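PDB 3FKJ: putative phosphosugar isomerases from Salmonella typhimurium LT2, which is probably a sugar-phosphate isomerase of the SIS family, expected to bind carbohydrate derivatives, although its substrate is not established. Local coordinates for residues 214-219 against 263-268. Residues are numbered along the deposited sequence; the frame is centred on the assembly and turned at random.
Sequences VYMMGS and PFILLQ
Selenomethionine Met216 sets CG anti to its carbonyl carbon and then bends at both chi2 (-51°) and chi3, and that curl lays its selenium against Ile265, SE to CB 3.6 Å, with CE reaching on to Leu267. Met217, also a selenomethionine, does the reverse on the other face: in the one of its two conformers described here it runs out extended, CG opposite the backbone N, and turns only at chi3 (-49°), which swings CE back toward CD1 of Phe264 while its CG comes near CD1 of Leu266; with a second conformer modelled, these two touches are doubtful. Val214 joins Met216 around Ile265, and there the fit is tight, with Val214 CG1 only 3.4 Å from Ile265 CD1. Tyr215 packs its CB on CD1 of Phe264; their two rings are turned 33° from each other, and the tyrosine hydroxyl goes to Asn241 of the second subunit.

Between these two layers of side chains the backbones run parallel and in step. Tyr215 N donates to Pro263 O at 2.9 Å and Ile265 N to Tyr215 O at 2.8 Å; Met217 N to Ile265 O and Leu267 N to Met217 O continue the ladder. Beyond it a water accepts from Ser219 N, and its O lies 2.6 Å from Leu267 O, to which it can donate, though other acceptors compete for its protons.

This pair forms the middle of a four-stranded parallel sheet, consistent with a second SIS-type alpha/beta unit. Strand 241-246 flanks 213-218 and strand 290-295 flanks 263-268; helix 223-238 covers Val214 and Met216, whereas helix 274-286 packs on Leu266.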
loop_
_atom_site.group_PDB
_atom_site.type_symbol
_atom_site.label_atom_id
_atom_site.label_comp_id
_atom_site.label_asym_id
_atom_site.label_seq_id
_atom_site.Cartn_x
_atom_site.Cartn_y
_atom_site.Cartn_z
ATOM N N VAL A 214 6.343 -13.405 12.019
ATOM C CA VAL A 214 5.938 -12.245 12.808
ATOM C C VAL A 214 5.033 -11.330 11.958
ATOM O O VAL A 214 5.390 -10.990 10.817
ATOM C CB VAL A 214 7.179 -11.472 13.332
ATOM C CG1 VAL A 214 6.757 -10.136 13.993
ATOM C CG2 VAL A 214 7.975 -12.347 14.290
ATOM N N TYR A 215 3.902 -10.911 12.517
ATOM C CA TYR A 215 3.036 -9.919 11.840
ATOM C C TYR A 215 3.251 -8.482 12.414
ATOM O O TYR A 215 3.172 -8.282 13.619
ATOM C CB TYR A 215 1.553 -10.342 11.872
ATOM C CG TYR A 215 1.283 -11.611 11.088
ATOM C CD1 TYR A 215 1.232 -11.590 9.683
ATOM C CD2 TYR A 215 1.131 -12.844 11.734
ATOM C CE1 TYR A 215 1.020 -12.741 8.954
ATOM C CE2 TYR A 215 0.908 -14.012 11.017
ATOM C CZ TYR A 215 0.852 -13.953 9.608
ATOM O OH TYR A 215 0.630 -15.072 8.855
HETATM N N MSE A 216 3.609 -7.545 11.521
HETATM C CA MSE A 216 3.696 -6.109 11.815
HETATM C C MSE A 216 2.354 -5.435 11.614
HETATM O O MSE A 216 1.600 -5.742 10.646
HETATM C CB MSE A 216 4.703 -5.421 10.909
HETATM C CG MSE A 216 6.140 -5.915 11.059
HETATM SE SE MSE A 216 6.818 -5.946 12.859
HETATM C CE MSE A 216 6.327 -4.013 13.277
HETATM N N MSE A 217 2.035 -4.528 12.520
HETATM C CA MSE A 217 0.751 -3.831 12.472
HETATM C C MSE A 217 0.888 -2.372 12.915
HETATM O O MSE A 217 1.741 -2.016 13.732
HETATM C CB MSE A 217 -0.284 -4.597 13.333
HETATM C CG MSE A 217 -1.723 -4.094 13.233
HETATM SE SE MSE A 217 -2.998 -5.170 14.296
HETATM C CE MSE A 217 -2.475 -6.883 13.709
ATOM N N GLY A 218 0.021 -1.550 12.346
ATOM C CA GLY A 218 -0.022 -0.144 12.569
ATOM C C GLY A 218 -1.112 0.440 11.705
ATOM O O GLY A 218 -1.702 -0.241 10.855
ATOM N N SER A 219 -1.384 1.714 11.938
ATOM C CA SER A 219 -2.380 2.445 11.175
ATOM C C SER A 219 -1.944 3.862 11.030
ATOM O O SER A 219 -0.999 4.288 11.677
ATOM C CB SER A 219 -3.740 2.417 11.897
ATOM O OG SER A 219 -3.672 3.115 13.137
ATOM N N PRO A 263 2.571 -14.294 16.727
ATOM C CA PRO A 263 3.308 -13.059 17.050
ATOM C C PRO A 263 2.897 -11.828 16.239
ATOM O O PRO A 263 2.875 -11.869 15.022
ATOM C CB PRO A 263 4.775 -13.446 16.783
ATOM C CG PRO A 263 4.767 -14.957 16.636
ATOM C CD PRO A 263 3.429 -15.210 15.960
ATOM N N PHE A 264 2.541 -10.767 16.946
ATOM C CA PHE A 264 2.233 -9.459 16.377
ATOM C C PHE A 264 3.072 -8.389 17.078
ATOM O O PHE A 264 3.120 -8.333 18.301
ATOM C CB PHE A 264 0.762 -9.097 16.618
ATOM C CG PHE A 264 -0.217 -10.043 15.994
ATOM C CD1 PHE A 264 -0.681 -9.825 14.706
ATOM C CD2 PHE A 264 -0.710 -11.128 16.706
ATOM C CE1 PHE A 264 -1.598 -10.692 14.117
ATOM C CE2 PHE A 264 -1.627 -11.989 16.135
ATOM C CZ PHE A 264 -2.060 -11.768 14.803
ATOM N N ILE A 265 3.699 -7.529 16.293
ATOM C CA ILE A 265 4.277 -6.303 16.790
ATOM C C ILE A 265 3.382 -5.161 16.247
ATOM O O ILE A 265 3.296 -4.954 15.018
ATOM C CB ILE A 265 5.764 -6.113 16.332
ATOM C CG1 ILE A 265 6.576 -7.372 16.701
ATOM C CG2 ILE A 265 6.340 -4.794 16.957
ATOM C CD1 ILE A 265 7.867 -7.598 15.927
ATOM N N LEU A 266 2.704 -4.479 17.177
ATOM C CA LEU A 266 1.830 -3.344 16.885
ATOM C C LEU A 266 2.578 -2.068 17.195
ATOM O O LEU A 266 3.048 -1.865 18.303
ATOM C CB LEU A 266 0.520 -3.396 17.676
ATOM C CG LEU A 266 -0.483 -2.220 17.562
ATOM C CD1 LEU A 266 -1.043 -2.140 16.164
ATOM C CD2 LEU A 266 -1.615 -2.382 18.543
ATOM N N LEU A 267 2.712 -1.232 16.176
ATOM C CA LEU A 267 3.244 0.117 16.314
ATOM C C LEU A 267 2.071 1.046 16.434
ATOM O O LEU A 267 1.547 1.494 15.435
ATOM C CB LEU A 267 4.085 0.491 15.101
ATOM C CG LEU A 267 5.213 -0.492 14.738
ATOM C CD1 LEU A 267 5.979 0.121 13.646
ATOM C CD2 LEU A 267 6.113 -0.811 15.925
ATOM N N GLN A 268 1.664 1.286 17.678
ATOM C CA GLN A 268 0.488 2.089 18.014
ATOM C C GLN A 268 0.792 3.599 17.903
ATOM O O GLN A 268 1.879 4.071 18.274
ATOM C CB GLN A 268 -0.018 1.750 19.435
ATOM C CG GLN A 268 -1.299 2.468 19.832
ATOM C CD GLN A 268 -1.917 1.956 21.119
ATOM O OE1 GLN A 268 -1.226 1.391 21.970
ATOM N NE2 GLN A 268 -3.233 2.156 21.269
HETATM O O HOH W 1 -0.570 2.762 14.553
#